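Local coordinates for glucosamine-6-phosphate deaminase (Bacillus subtilis, PDB 2BKX), which belongs to the glucosamine-6-phosphate isomerase/6-phosphogluconolactonase family and has a Rossmann-like alpha/beta fold, at residues Val206-Glu211 with Glu216-Ser221. Sequence-based numbering, arbitrary orientation.
Sequences VRKLLE and EDFPAS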
loop_
_atom_site.group_PDB
_atom_site.type_symbol
_atom_site.label_atom_id
_atom_site.label_comp_id
_atom_site.label_asym_id
_atom_site.label_seq_id
_atom_site.Cartn_x
_atom_site.Cartn_y
_atom_site.Cartn_z
ATOM N N VAL A 206 5.137 -11.645 -9.896
ATOM C CA VAL A 206 5.556 -10.799 -11.018
ATOM C C VAL A 206 5.264 -11.501 -12.344
ATOM O O VAL A 206 4.755 -10.894 -13.284
ATOM C CB VAL A 206 7.050 -10.410 -10.905
ATOM C CG1 VAL A 206 7.578 -9.834 -12.204
ATOM C CG2 VAL A 206 7.244 -9.421 -9.765
ATOM N N ARG A 207 5.619 -12.778 -12.422
ATOM C CA ARG A 207 5.345 -13.541 -13.642
ATOM C C ARG A 207 3.870 -13.516 -14.015
ATOM O O ARG A 207 3.509 -13.262 -15.160
ATOM C CB ARG A 207 5.839 -14.986 -13.495
ATOM C CG ARG A 207 5.710 -15.797 -14.766
ATOM C CD ARG A 207 6.113 -17.248 -14.524
ATOM N NE ARG A 207 5.940 -18.092 -15.699
ATOM C CZ ARG A 207 6.848 -18.215 -16.653
ATOM N NH1 ARG A 207 6.601 -18.993 -17.714
ATOM N NH2 ARG A 207 8.002 -17.557 -16.568
ATOM N N LYS A 208 3.012 -13.782 -13.037
ATOM C CA LYS A 208 1.572 -13.775 -13.303
ATOM C C LYS A 208 1.085 -12.380 -13.711
ATOM O O LYS A 208 0.254 -12.229 -14.601
ATOM C CB LYS A 208 0.761 -14.298 -12.103
ATOM C CG LYS A 208 0.901 -15.789 -11.857
ATOM C CD LYS A 208 -0.092 -16.296 -10.793
ATOM C CE LYS A 208 0.068 -17.775 -10.507
ATOM N NZ LYS A 208 -0.967 -18.291 -9.567
ATOM N N LEU A 209 1.580 -11.337 -13.062
ATOM C CA LEU A 209 1.174 -9.979 -13.394
ATOM C C LEU A 209 1.527 -9.660 -14.845
ATOM O O LEU A 209 0.693 -9.175 -15.650
ATOM C CB LEU A 209 1.831 -8.968 -12.434
ATOM C CG LEU A 209 1.455 -7.526 -12.695
ATOM C CD1 LEU A 209 -0.054 -7.328 -12.413
ATOM C CD2 LEU A 209 2.320 -6.638 -11.848
ATOM N N LEU A 210 2.762 -9.980 -15.213
ATOM C CA LEU A 210 3.268 -9.652 -16.537
ATOM C C LEU A 210 2.663 -10.521 -17.649
ATOM O O LEU A 210 2.612 -10.081 -18.797
ATOM C CB LEU A 210 4.787 -9.707 -16.564
ATOM C CG LEU A 210 5.502 -8.688 -15.715
ATOM C CD1 LEU A 210 7.003 -8.875 -15.828
ATOM C CD2 LEU A 210 5.075 -7.252 -16.024
ATOM N N GLU A 211 2.208 -11.727 -17.330
ATOM C CA GLU A 211 1.533 -12.606 -18.322
ATOM C C GLU A 211 0.180 -12.020 -18.728
ATOM O O GLU A 211 -0.304 -12.284 -19.805
ATOM C CB GLU A 211 1.377 -14.031 -17.776
ATOM C CG GLU A 211 2.709 -14.806 -17.846
ATOM C CD GLU A 211 2.674 -16.252 -17.339
ATOM O OE1 GLU A 211 1.924 -16.568 -16.388
ATOM O OE2 GLU A 211 3.472 -17.067 -17.884
ATOM N N GLU A 216 -10.147 -12.360 -11.151
ATOM C CA GLU A 216 -10.244 -12.196 -9.705
ATOM C C GLU A 216 -9.347 -13.139 -8.935
ATOM O O GLU A 216 -9.034 -12.874 -7.772
ATOM C CB GLU A 216 -11.674 -12.399 -9.203
ATOM C CG GLU A 216 -12.668 -11.387 -9.668
ATOM C CD GLU A 216 -14.035 -11.616 -9.019
ATOM O OE1 GLU A 216 -14.192 -12.362 -7.985
ATOM O OE2 GLU A 216 -14.985 -11.020 -9.512
ATOM N N ASP A 217 -8.883 -14.228 -9.570
ATOM C CA ASP A 217 -7.997 -15.149 -8.879
ATOM C C ASP A 217 -6.627 -14.524 -8.609
ATOM O O ASP A 217 -5.894 -15.021 -7.760
ATOM C CB ASP A 217 -7.835 -16.465 -9.671
ATOM C CG ASP A 217 -7.204 -17.592 -8.838
ATOM O OD1 ASP A 217 -7.710 -17.913 -7.738
ATOM O OD2 ASP A 217 -6.179 -18.155 -9.283
ATOM N N PHE A 218 -6.283 -13.449 -9.327
ATOM C CA PHE A 218 -5.012 -12.736 -9.134
ATOM C C PHE A 218 -5.300 -11.230 -9.024
ATOM O O PHE A 218 -5.376 -10.512 -10.039
ATOM C CB PHE A 218 -4.070 -13.028 -10.290
ATOM C CG PHE A 218 -2.668 -12.630 -10.031
ATOM C CD1 PHE A 218 -1.879 -13.359 -9.182
ATOM C CD2 PHE A 218 -2.147 -11.487 -10.637
ATOM C CE1 PHE A 218 -0.589 -12.974 -8.930
ATOM C CE2 PHE A 218 -0.878 -11.062 -10.365
ATOM C CZ PHE A 218 -0.100 -11.781 -9.507
ATOM N N PRO A 219 -5.574 -10.743 -7.796
ATOM C CA PRO A 219 -6.109 -9.395 -7.607
ATOM C C PRO A 219 -5.351 -8.282 -8.319
ATOM O O PRO A 219 -5.951 -7.368 -8.867
ATOM C CB PRO A 219 -6.118 -9.236 -6.072
ATOM C CG PRO A 219 -6.300 -10.635 -5.566
ATOM C CD PRO A 219 -5.590 -11.514 -6.526
ATOM N N ALA A 220 -4.025 -8.366 -8.321
ATOM C CA ALA A 220 -3.217 -7.307 -8.921
ATOM C C ALA A 220 -3.489 -7.165 -10.441
ATOM O O ALA A 220 -3.152 -6.160 -11.037
ATOM C CB ALA A 220 -1.747 -7.559 -8.698
ATOM N N SER A 221 -4.063 -8.191 -11.054
ATOM C CA SER A 221 -4.393 -8.125 -12.467
ATOM C C SER A 221 -5.427 -7.067 -12.781
ATOM O O SER A 221 -5.521 -6.627 -13.929
ATOM C CB SER A 221 -4.855 -9.492 -12.990
ATOM O OG SER A 221 -6.154 -9.830 -12.598
#
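Lys208 places its CB over one face of the Phe218 ring, toward the rim, in a CH-pi contact in which CB of Lys208 stands 3.8 Å from the ring centroid of Phe218 and 16° off the ring normal. Beyond CG the lysine chain runs extended: its CD, above the plane on that same side but past the CD1-CE1 rim, is 3.8 Å from CD1 of Phe218. Lys208 NZ ends 5.2 Å from OD2 of Asp217, too far for a salt bridge. Also on this side of the ring plane, N of Leu209 comes obliquely to 3.7 Å from CE2 of Phe218.

Apolar packing continues with Leu209, whose CB lies 4.0 Å from CE2 of Phe218. Its CG is anti to the backbone N, and chi2 of 66° then sends CD1 toward 216-221, where it touches Ala220 O at 3.6 Å in van der Waals contact and Ala220 CB at 4.1 Å. Helix 203-211 flanks the Rossmann-like sheet, Leu209 also resting on Leu195 of strand 193-197, and the chain doubles back to pack 216-221 against it. Ala220 also touches Ile133, which lines the fructose-6-phosphate pocket.

No hydrogen bond joins the two segments; polar contacts hold the 216-221 turn. Phe218 O accepts from both N and OG of Ser221, the hydroxyl 2.8 Å from Phe218 O at a C=O...donor angle of 156°, slightly tilted from the carbonyl plane, while Ser221 OG also bonds Ser215 N. From the helix, Leu209 O is bonded by His224 NE2.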